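Local atomic coordinates of uncharacterized protein MJ0690 (Methanocaldococcus jannaschii, PDB entry 3K32), a protein that is of uncertain function but is predicted to be a subunit of a tRNA methyltransferase and belongs to the HUP clan. Residues I63-A73 / Y89-L98; S151-S161 / K192-K201. All coordinates share one frame; numbering follows the deposited sequence.

Interaction 1: I63-A73 / Y89-L98; sequences ITLDRKIVEKA and YVHKTVLEIL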
loop_
_atom_site.group_PDB
_atom_site.type_symbol
_atom_site.label_atom_id
_atom_site.label_comp_id
_atom_site.label_asym_id
_atom_site.label_seq_id
_atom_site.Cartn_x
_atom_site.Cartn_y
_atom_site.Cartn_z
ATOM N N ILE B 63 2.398 23.091 -9.458
ATOM C CA ILE B 63 3.470 23.693 -8.707
ATOM C C ILE B 63 4.725 23.784 -9.575
ATOM O O ILE B 63 5.223 22.772 -10.095
ATOM C CB ILE B 63 3.761 22.824 -7.501
ATOM C CG1 ILE B 63 2.527 22.795 -6.608
ATOM C CG2 ILE B 63 5.001 23.321 -6.755
ATOM C CD1 ILE B 63 2.761 22.200 -5.275
ATOM N N THR B 64 5.237 24.993 -9.735
ATOM C CA THR B 64 6.397 25.204 -10.583
ATOM C C THR B 64 7.693 25.141 -9.769
ATOM O O THR B 64 7.851 25.854 -8.778
ATOM C CB THR B 64 6.281 26.543 -11.327
ATOM O OG1 THR B 64 5.009 26.593 -11.987
ATOM C CG2 THR B 64 7.392 26.693 -12.354
ATOM N N LEU B 65 8.609 24.268 -10.188
ATOM C CA LEU B 65 9.889 24.096 -9.498
ATOM C C LEU B 65 11.044 24.533 -10.392
ATOM O O LEU B 65 10.865 24.711 -11.596
ATOM C CB LEU B 65 10.063 22.641 -9.051
ATOM C CG LEU B 65 9.595 22.361 -7.609
ATOM C CD1 LEU B 65 8.458 23.264 -7.168
ATOM C CD2 LEU B 65 9.239 20.907 -7.406
ATOM N N ASP B 66 12.218 24.712 -9.800
ATOM C CA ASP B 66 13.398 25.151 -10.545
ATOM C C ASP B 66 13.779 24.147 -11.648
ATOM O O ASP B 66 13.874 22.935 -11.410
ATOM C CB ASP B 66 14.573 25.392 -9.589
ATOM C CG ASP B 66 15.742 26.119 -10.255
ATOM O OD1 ASP B 66 16.226 25.682 -11.334
ATOM O OD2 ASP B 66 16.196 27.134 -9.678
ATOM N N ARG B 67 13.998 24.674 -12.853
ATOM C CA ARG B 67 14.314 23.868 -14.030
ATOM C C ARG B 67 15.631 23.086 -13.905
ATOM O O ARG B 67 15.893 22.168 -14.672
ATOM C CB ARG B 67 14.364 24.770 -15.259
ATOM C CG ARG B 67 14.903 24.101 -16.507
ATOM C CD ARG B 67 15.252 25.099 -17.600
ATOM N NE ARG B 67 15.713 24.389 -18.786
ATOM C CZ ARG B 67 15.103 24.399 -19.968
ATOM N NH1 ARG B 67 14.001 25.113 -20.151
ATOM N NH2 ARG B 67 15.608 23.693 -20.973
ATOM N N LYS B 68 16.449 23.448 -12.928
ATOM C CA LYS B 68 17.742 22.804 -12.739
ATOM C C LYS B 68 17.570 21.368 -12.257
ATOM O O LYS B 68 18.464 20.526 -12.439
ATOM C CB LYS B 68 18.574 23.589 -11.724
ATOM C CG LYS B 68 17.939 23.641 -10.337
ATOM C CD LYS B 68 18.906 23.196 -9.248
ATOM C CE LYS B 68 18.982 24.217 -8.119
ATOM N NZ LYS B 68 19.467 25.549 -8.598
ATOM N N ILE B 69 16.429 21.095 -11.625
ATOM C CA ILE B 69 16.152 19.752 -11.150
ATOM C C ILE B 69 16.106 18.804 -12.334
ATOM O O ILE B 69 16.713 17.732 -12.294
ATOM C CB ILE B 69 14.834 19.676 -10.357
ATOM C CG1 ILE B 69 14.943 20.491 -9.068
ATOM C CG2 ILE B 69 14.518 18.231 -10.017
ATOM C CD1 ILE B 69 13.637 20.928 -8.546
ATOM N N VAL B 70 15.412 19.207 -13.400
ATOM C CA VAL B 70 15.337 18.371 -14.602
ATOM C C VAL B 70 16.597 18.447 -15.451
ATOM O O VAL B 70 16.967 17.468 -16.101
ATOM C CB VAL B 70 14.082 18.661 -15.473
ATOM C CG1 VAL B 70 12.868 17.966 -14.878
ATOM C CG2 VAL B 70 13.845 20.186 -15.655
ATOM N N GLU B 71 17.270 19.593 -15.429
ATOM C CA GLU B 71 18.544 19.720 -16.133
ATOM C C GLU B 71 19.483 18.618 -15.660
ATOM O O GLU B 71 20.167 17.969 -16.460
ATOM C CB GLU B 71 19.160 21.105 -15.921
ATOM C CG GLU B 71 18.427 22.221 -16.655
ATOM C CD GLU B 71 18.517 22.095 -18.175
ATOM O OE1 GLU B 71 19.365 21.313 -18.665
ATOM O OE2 GLU B 71 17.748 22.786 -18.884
ATOM N N LYS B 72 19.484 18.384 -14.354
ATOM C CA LYS B 72 20.338 17.361 -13.768
ATOM C C LYS B 72 19.823 15.943 -14.080
ATOM O O LYS B 72 20.616 15.016 -14.308
ATOM C CB LYS B 72 20.484 17.583 -12.262
ATOM C CG LYS B 72 21.235 16.482 -11.582
ATOM C CD LYS B 72 21.673 16.878 -10.196
ATOM C CE LYS B 72 22.697 15.882 -9.662
ATOM N NZ LYS B 72 23.851 15.693 -10.597
ATOM N N ALA B 73 18.500 15.776 -14.106
ATOM C CA ALA B 73 17.927 14.490 -14.491
ATOM C C ALA B 73 18.366 14.172 -15.899
ATOM O O ALA B 73 18.633 13.017 -16.229
ATOM C CB ALA B 73 16.416 14.511 -14.404
ATOM N N TYR B 89 16.051 10.564 -8.383
ATOM C CA TYR B 89 16.592 11.838 -7.949
ATOM C C TYR B 89 15.546 12.957 -7.990
ATOM O O TYR B 89 15.450 13.740 -7.049
ATOM C CB TYR B 89 17.853 12.250 -8.741
ATOM C CG TYR B 89 18.094 13.733 -8.638
ATOM C CD1 TYR B 89 18.663 14.290 -7.493
ATOM C CD2 TYR B 89 17.690 14.594 -9.653
ATOM C CE1 TYR B 89 18.838 15.670 -7.369
ATOM C CE2 TYR B 89 17.863 15.972 -9.541
ATOM C CZ TYR B 89 18.433 16.502 -8.407
ATOM O OH TYR B 89 18.598 17.867 -8.317
ATOM N N VAL B 90 14.782 13.037 -9.078
ATOM C CA VAL B 90 13.779 14.092 -9.225
ATOM C C VAL B 90 12.685 13.938 -8.165
ATOM O O VAL B 90 12.401 14.871 -7.413
ATOM C CB VAL B 90 13.118 14.082 -10.623
ATOM C CG1 VAL B 90 12.025 15.147 -10.712
ATOM C CG2 VAL B 90 14.154 14.267 -11.720
ATOM N N HIS B 91 12.085 12.754 -8.099
ATOM C CA HIS B 91 10.964 12.512 -7.183
ATOM C C HIS B 91 11.339 12.766 -5.710
ATOM O O HIS B 91 10.587 13.399 -4.961
ATOM C CB HIS B 91 10.405 11.097 -7.380
ATOM C CG HIS B 91 9.136 10.844 -6.630
ATOM N ND1 HIS B 91 7.909 11.290 -7.073
ATOM C CD2 HIS B 91 8.902 10.205 -5.464
ATOM C CE1 HIS B 91 6.974 10.925 -6.218
ATOM N NE2 HIS B 91 7.549 10.267 -5.226
ATOM N N LYS B 92 12.511 12.274 -5.310
ATOM C CA LYS B 92 13.057 12.577 -3.998
ATOM C C LYS B 92 13.193 14.079 -3.768
ATOM O O LYS B 92 12.906 14.587 -2.687
ATOM C CB LYS B 92 14.420 11.923 -3.830
ATOM C CG LYS B 92 14.359 10.435 -3.586
ATOM C CD LYS B 92 15.749 9.897 -3.301
ATOM C CE LYS B 92 15.715 8.413 -2.999
ATOM N NZ LYS B 92 17.073 7.811 -3.104
ATOM N N THR B 93 13.631 14.791 -4.792
ATOM C CA THR B 93 13.873 16.204 -4.660
ATOM C C THR B 93 12.541 16.921 -4.558
ATOM O O THR B 93 12.356 17.833 -3.743
ATOM C CB THR B 93 14.674 16.719 -5.862
ATOM O OG1 THR B 93 15.911 15.999 -5.942
ATOM C CG2 THR B 93 14.946 18.206 -5.733
ATOM N N VAL B 94 11.598 16.493 -5.377
ATOM C CA VAL B 94 10.248 17.005 -5.242
ATOM C C VAL B 94 9.685 16.782 -3.818
ATOM O O VAL B 94 9.197 17.713 -3.180
ATOM C CB VAL B 94 9.334 16.437 -6.329
ATOM C CG1 VAL B 94 7.878 16.728 -6.009
ATOM C CG2 VAL B 94 9.745 17.010 -7.701
ATOM N N LEU B 95 9.783 15.567 -3.295
ATOM C CA LEU B 95 9.288 15.324 -1.937
ATOM C C LEU B 95 9.893 16.235 -0.841
ATOM O O LEU B 95 9.154 16.778 -0.010
ATOM C CB LEU B 95 9.372 13.836 -1.576
ATOM C CG LEU B 95 8.327 12.962 -2.298
ATOM C CD1 LEU B 95 8.571 11.467 -2.095
ATOM C CD2 LEU B 95 6.932 13.306 -1.855
ATOM N N GLU B 96 11.214 16.419 -0.847
ATOM C CA GLU B 96 11.874 17.299 0.138
ATOM C C GLU B 96 11.313 18.708 0.096
ATOM O O GLU B 96 11.048 19.311 1.138
ATOM C CB GLU B 96 13.382 17.412 -0.098
ATOM C CG GLU B 96 14.162 16.156 0.117
ATOM C CD GLU B 96 14.231 15.742 1.567
ATOM O OE1 GLU B 96 14.474 16.606 2.432
ATOM O OE2 GLU B 96 14.051 14.538 1.835
ATOM N N ILE B 97 11.170 19.237 -1.115
ATOM C CA ILE B 97 10.643 20.580 -1.311
ATOM C C ILE B 97 9.190 20.675 -0.861
ATOM O O ILE B 97 8.821 21.573 -0.118
ATOM C CB ILE B 97 10.748 21.017 -2.789
ATOM C CG1 ILE B 97 12.218 21.082 -3.233
ATOM C CG2 ILE B 97 10.066 22.360 -2.996
ATOM C CD1 ILE B 97 12.404 21.444 -4.702
ATOM N N LEU B 98 8.369 19.743 -1.319
ATOM C CA LEU B 98 6.950 19.772 -0.999
ATOM C C LEU B 98 6.700 19.522 0.480
ATOM O O LEU B 98 5.735 20.024 1.046
ATOM C CB LEU B 98 6.185 18.768 -1.866
ATOM C CG LEU B 98 5.854 19.256 -3.285
ATOM C CD1 LEU B 98 5.047 20.511 -3.212
ATOM C CD2 LEU B 98 7.113 19.548 -4.072
#
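Ile69 plugs into helix 84-98 as a knob into a hole formed by Tyr89, Val90, Thr93 and Ile97. Its CG1 stands anti to the carbonyl carbon (chi1 -65°) and its CG2 anti to the backbone N, so the two branches meet different walls. Ile69 CG2 sits 4.0 Å from Val90 CG1 and also faces Tyr89 CE2. Ile69 CG1 meets Thr93 CG2 tip to tip at 4.0 Å, and Ile69 CD1 meets Ile97 CD1 the same way at 4.1 Å. The Tyr89 ring meets helix 68-80 by one face and one edge. Lys72 lays its aliphatic chain over that face, with CD 4.2 Å from the ring centroid and off-centre. The ammonium, farther out, adds at most a weak attraction. Ile69 O approaches the ring edge in plane, 3.5 Å from Tyr89 CE2. With an alanine in place of Tyr89, the ring face under Lys72 would be gone, which is likely to open a gap beside Ile69 CG2 and let the Lys72 chain swing. The side chain of Leu65, in the turn before the helix, crosses that of Val94 at about a right angle, with Leu65 CD2 3.9 Å from Val94 CG2, and Leu65 CG meets Ile97 CD1. At the strand end, the side chains of Ile63 and Leu98 slide past each other in opposite directions, Ile63 CD1 3.5 Å from Leu98 CD1. Ile38 of strand 32-39 touches Leu65 and Val94. Helical segments 68-73 and 89-98 run antiparallel at 159°, packed in a beta-alpha-beta crossover from edge strand 59-64 to strand 104-106 in the Rossmann-like alpha/beta fold of the HUP clan.

Interaction 2: S151-S161 / K192-K201; sequences SEFFILEEIKS and KQTRVVGLKK
Phe154 and Leu199 lie side by side on one face of a two-stranded antiparallel ribbon, interrupted by a classic beta bulge. The Phe154 ring is sandwiched: Phe153 CB sits over its centre, and Val196 CG2 lies against the opposite face, toward the rim. Leu199 CD2 fills the space beside Phe154 CE1, 3.6 Å away. Ser20 and Leu21 of helix 17-28 also pack on this ring. At the bulge, Val197 and Gly198 both face Ile155, and Val197 N donates to Ile155 O at 2.8 Å. Val197 CG1 presses on Ile155 CG2, while Ile155 CD1 fits against Lys200 CG. Farther along, the side chains of Ile159 and Gln193 cross obliquely, Ile159 CB 3.2 Å from Gln193 CB. Ile159 CD1 reaches the edge of the Arg195 guanidinium, 3.7 Å from Arg195 NE. Lys201 runs out extended over the Phe153 ring. Its CE sits over the centre, and its NZ makes a cation-pi contact 4.0 Å from the centroid. Phe153 also packs on Leu29 of the second subunit. Lys200 doubles back to the last turn of helix 143-153: its NZ donates to Ser151 O at 2.6 Å, in the carbonyl plane, and also to a water 3.0 Å from NZ.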
loop_
_atom_site.group_PDB
_atom_site.type_symbol
_atom_site.label_atom_id
_atom_site.label_comp_id
_atom_site.label_asym_id
_atom_site.label_seq_id
_atom_site.Cartn_x
_atom_site.Cartn_y
_atom_site.Cartn_z
ATOM N N SER B 151 -9.841 -0.983 -14.185
ATOM C CA SER B 151 -10.925 -1.288 -15.092
ATOM C C SER B 151 -12.280 -1.322 -14.366
ATOM O O SER B 151 -13.330 -1.201 -14.991
ATOM C CB SER B 151 -10.646 -2.583 -15.855
ATOM O OG SER B 151 -10.736 -3.707 -15.000
ATOM N N GLU B 152 -12.261 -1.466 -13.046
ATOM C CA GLU B 152 -13.514 -1.420 -12.301
ATOM C C GLU B 152 -13.996 0.001 -12.027
ATOM O O GLU B 152 -15.197 0.257 -12.005
ATOM C CB GLU B 152 -13.414 -2.207 -11.003
ATOM C CG GLU B 152 -14.121 -3.532 -11.073
ATOM C CD GLU B 152 -15.039 -3.738 -9.895
ATOM O OE1 GLU B 152 -16.164 -3.198 -9.912
ATOM O OE2 GLU B 152 -14.631 -4.434 -8.943
ATOM N N PHE B 153 -13.066 0.926 -11.831
ATOM C CA PHE B 153 -13.437 2.310 -11.544
ATOM C C PHE B 153 -13.550 3.177 -12.794
ATOM O O PHE B 153 -14.394 4.067 -12.866
ATOM C CB PHE B 153 -12.443 2.951 -10.571
ATOM C CG PHE B 153 -12.712 2.634 -9.132
ATOM C CD1 PHE B 153 -13.497 3.464 -8.368
ATOM C CD2 PHE B 153 -12.176 1.506 -8.546
ATOM C CE1 PHE B 153 -13.737 3.174 -7.044
ATOM C CE2 PHE B 153 -12.417 1.209 -7.225
ATOM C CZ PHE B 153 -13.194 2.042 -6.472
ATOM N N PHE B 154 -12.705 2.918 -13.783
ATOM C CA PHE B 154 -12.560 3.872 -14.873
ATOM C C PHE B 154 -12.938 3.363 -16.248
ATOM O O PHE B 154 -12.789 2.183 -16.565
ATOM C CB PHE B 154 -11.138 4.425 -14.911
ATOM C CG PHE B 154 -10.666 4.987 -13.593
ATOM C CD1 PHE B 154 -11.282 6.094 -13.034
ATOM C CD2 PHE B 154 -9.583 4.419 -12.928
ATOM C CE1 PHE B 154 -10.841 6.609 -11.817
ATOM C CE2 PHE B 154 -9.126 4.936 -11.715
ATOM C CZ PHE B 154 -9.758 6.030 -11.153
ATOM N N ILE B 155 -13.452 4.278 -17.060
ATOM C CA ILE B 155 -13.518 4.052 -18.486
ATOM C C ILE B 155 -12.148 4.402 -19.049
ATOM O O ILE B 155 -11.579 5.460 -18.726
ATOM C CB ILE B 155 -14.592 4.915 -19.134
ATOM C CG1 ILE B 155 -15.925 4.665 -18.435
ATOM C CG2 ILE B 155 -14.732 4.561 -20.611
ATOM C CD1 ILE B 155 -16.425 3.266 -18.642
ATOM N N LEU B 156 -11.603 3.508 -19.866
ATOM C CA LEU B 156 -10.218 3.646 -20.308
ATOM C C LEU B 156 -10.033 3.658 -21.828
ATOM O O LEU B 156 -10.861 3.126 -22.578
ATOM C CB LEU B 156 -9.373 2.535 -19.692
ATOM C CG LEU B 156 -9.380 2.490 -18.167
ATOM C CD1 LEU B 156 -8.665 1.226 -17.662
ATOM C CD2 LEU B 156 -8.748 3.763 -17.608
ATOM N N GLU B 157 -8.933 4.261 -22.273
ATOM C CA GLU B 157 -8.606 4.299 -23.692
ATOM C C GLU B 157 -7.116 4.472 -23.878
ATOM O O GLU B 157 -6.480 5.128 -23.066
ATOM C CB GLU B 157 -9.325 5.456 -24.363
ATOM C CG GLU B 157 -9.745 5.167 -25.777
ATOM C CD GLU B 157 -10.342 6.380 -26.446
ATOM O OE1 GLU B 157 -11.383 6.230 -27.123
ATOM O OE2 GLU B 157 -9.776 7.483 -26.284
ATOM N N GLU B 158 -6.563 3.904 -24.950
ATOM C CA GLU B 158 -5.119 3.996 -25.208
ATOM C C GLU B 158 -4.682 5.255 -25.996
ATOM O O GLU B 158 -5.328 5.652 -26.965
ATOM C CB GLU B 158 -4.604 2.721 -25.898
ATOM C CG GLU B 158 -4.531 2.800 -27.430
ATOM C CD GLU B 158 -3.106 2.681 -27.975
ATOM O OE1 GLU B 158 -2.383 3.702 -27.988
ATOM O OE2 GLU B 158 -2.711 1.572 -28.399
ATOM N N ILE B 159 -3.581 5.870 -25.555
ATOM C CA ILE B 159 -2.965 7.018 -26.229
ATOM C C ILE B 159 -1.752 6.534 -27.026
ATOM O O ILE B 159 -0.828 5.940 -26.462
ATOM C CB ILE B 159 -2.482 8.093 -25.211
ATOM C CG1 ILE B 159 -3.587 8.458 -24.214
ATOM C CG2 ILE B 159 -1.947 9.336 -25.925
ATOM C CD1 ILE B 159 -3.114 9.346 -23.066
ATOM N N LYS B 160 -1.743 6.811 -28.328
ATOM C CA LYS B 160 -0.780 6.184 -29.238
ATOM C C LYS B 160 0.632 6.792 -29.256
ATOM O O LYS B 160 0.945 7.635 -30.098
ATOM C CB LYS B 160 -1.340 6.130 -30.666
ATOM C CG LYS B 160 -0.819 4.962 -31.503
ATOM C CD LYS B 160 -1.460 3.648 -31.072
ATOM C CE LYS B 160 -0.433 2.667 -30.540
ATOM N NZ LYS B 160 0.387 3.269 -29.455
ATOM N N SER B 161 1.471 6.351 -28.319
ATOM C CA SER B 161 2.925 6.554 -28.389
ATOM C C SER B 161 3.434 7.996 -28.218
ATOM O O SER B 161 4.040 8.326 -27.199
ATOM C CB SER B 161 3.482 5.952 -29.687
ATOM O OG SER B 161 3.095 4.594 -29.831
ATOM N N LYS B 192 1.690 1.553 -23.057
ATOM C CA LYS B 192 1.614 2.739 -23.900
ATOM C C LYS B 192 1.300 3.972 -23.070
ATOM O O LYS B 192 2.024 4.319 -22.133
ATOM C CB LYS B 192 0.539 2.556 -24.975
ATOM C CG LYS B 192 0.941 1.610 -26.086
ATOM C CD LYS B 192 2.344 1.945 -26.583
ATOM C CE LYS B 192 2.471 3.423 -26.934
ATOM N NZ LYS B 192 3.775 3.994 -26.496
ATOM N N GLN B 193 0.228 4.651 -23.450
ATOM C CA GLN B 193 -0.442 5.577 -22.560
ATOM C C GLN B 193 -1.890 5.117 -22.498
ATOM O O GLN B 193 -2.477 4.760 -23.513
ATOM C CB GLN B 193 -0.345 7.021 -23.065
ATOM C CG GLN B 193 0.928 7.767 -22.663
ATOM C CD GLN B 193 0.826 9.279 -22.874
ATOM O OE1 GLN B 193 1.340 9.823 -23.855
ATOM N NE2 GLN B 193 0.162 9.960 -21.945
ATOM N N THR B 194 -2.458 5.081 -21.301
ATOM C CA THR B 194 -3.880 4.802 -21.161
ATOM C C THR B 194 -4.545 6.014 -20.534
ATOM O O THR B 194 -4.109 6.508 -19.498
ATOM C CB THR B 194 -4.149 3.556 -20.302
ATOM O OG1 THR B 194 -3.579 2.408 -20.938
ATOM C CG2 THR B 194 -5.643 3.341 -20.135
ATOM N N ARG B 195 -5.592 6.503 -21.181
ATOM C CA ARG B 195 -6.314 7.676 -20.709
ATOM C C ARG B 195 -7.531 7.273 -19.871
ATOM O O ARG B 195 -8.350 6.453 -20.292
ATOM C CB ARG B 195 -6.741 8.545 -21.898
ATOM C CG ARG B 195 -7.425 9.847 -21.523
ATOM C CD ARG B 195 -7.670 10.720 -22.751
ATOM N NE ARG B 195 -6.423 10.975 -23.472
ATOM C CZ ARG B 195 -6.333 11.643 -24.622
ATOM N NH1 ARG B 195 -7.426 12.136 -25.195
ATOM N NH2 ARG B 195 -5.146 11.820 -25.199
ATOM N N VAL B 196 -7.623 7.840 -18.674
ATOM C CA VAL B 196 -8.855 7.783 -17.920
ATOM C C VAL B 196 -9.827 8.698 -18.632
ATOM O O VAL B 196 -9.659 9.919 -18.625
ATOM C CB VAL B 196 -8.672 8.289 -16.472
ATOM C CG1 VAL B 196 -10.023 8.554 -15.829
ATOM C CG2 VAL B 196 -7.877 7.285 -15.650
ATOM N N VAL B 197 -10.831 8.118 -19.272
ATOM C CA VAL B 197 -11.818 8.944 -19.950
ATOM C C VAL B 197 -13.060 9.207 -19.088
ATOM O O VAL B 197 -13.713 10.237 -19.224
ATOM C CB VAL B 197 -12.183 8.389 -21.338
ATOM C CG1 VAL B 197 -12.412 6.898 -21.274
ATOM C CG2 VAL B 197 -13.398 9.117 -21.905
ATOM N N GLY B 198 -13.367 8.298 -18.175
ATOM C CA GLY B 198 -14.515 8.499 -17.321
ATOM C C GLY B 198 -14.563 7.576 -16.139
ATOM O O GLY B 198 -13.669 6.742 -15.938
ATOM N N LEU B 199 -15.624 7.731 -15.356
ATOM C CA LEU B 199 -15.852 6.910 -14.168
ATOM C C LEU B 199 -16.921 5.859 -14.398
ATOM O O LEU B 199 -17.967 6.155 -14.966
ATOM C CB LEU B 199 -16.309 7.786 -13.028
ATOM C CG LEU B 199 -15.217 8.668 -12.468
ATOM C CD1 LEU B 199 -15.826 9.762 -11.608
ATOM C CD2 LEU B 199 -14.275 7.783 -11.663
ATOM N N LYS B 200 -16.675 4.638 -13.937
ATOM C CA LYS B 200 -17.686 3.590 -14.066
ATOM C C LYS B 200 -18.704 3.618 -12.939
ATOM O O LYS B 200 -19.727 2.948 -13.020
ATOM C CB LYS B 200 -17.042 2.219 -14.197
ATOM C CG LYS B 200 -16.348 2.079 -15.536
ATOM C CD LYS B 200 -15.397 0.913 -15.592
ATOM C CE LYS B 200 -15.949 -0.197 -16.437
ATOM N NZ LYS B 200 -14.829 -0.899 -17.123
ATOM N N LYS B 201 -18.422 4.415 -11.908
ATOM C CA LYS B 201 -19.301 4.576 -10.750
ATOM C C LYS B 201 -18.840 5.758 -9.902
ATOM O O LYS B 201 -17.706 6.222 -10.024
ATOM C CB LYS B 201 -19.325 3.295 -9.899
ATOM C CG LYS B 201 -17.952 2.660 -9.723
ATOM C CD LYS B 201 -17.893 1.668 -8.571
ATOM C CE LYS B 201 -16.519 1.011 -8.504
ATOM N NZ LYS B 201 -16.279 0.283 -7.227
HETATM O O HOH W 1 -12.189 -0.537 -18.404
#

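Interactions 1 and 2 lie on opposite sides of the chain's centre. Their centres are 28 Å apart and their nearest atoms about 17 Å apart, so they do not touch. They follow each other in sequence: interaction 1 closes before interaction 2 opens. Interaction 1 joins the end of edge strand 59-64 and helix 68-80 to helix 84-98, beside the parallel sheet. Interaction 2 is a separate two-stranded ribbon. It pairs strand 193-199, near the C-terminus, with strand 154-159, and its Phe153 and Phe154 lie on helix 17-28, which follows sheet strand 8-12. Helix 169-180 packs on interaction 1 and in the chain falls between the two strands of interaction 2.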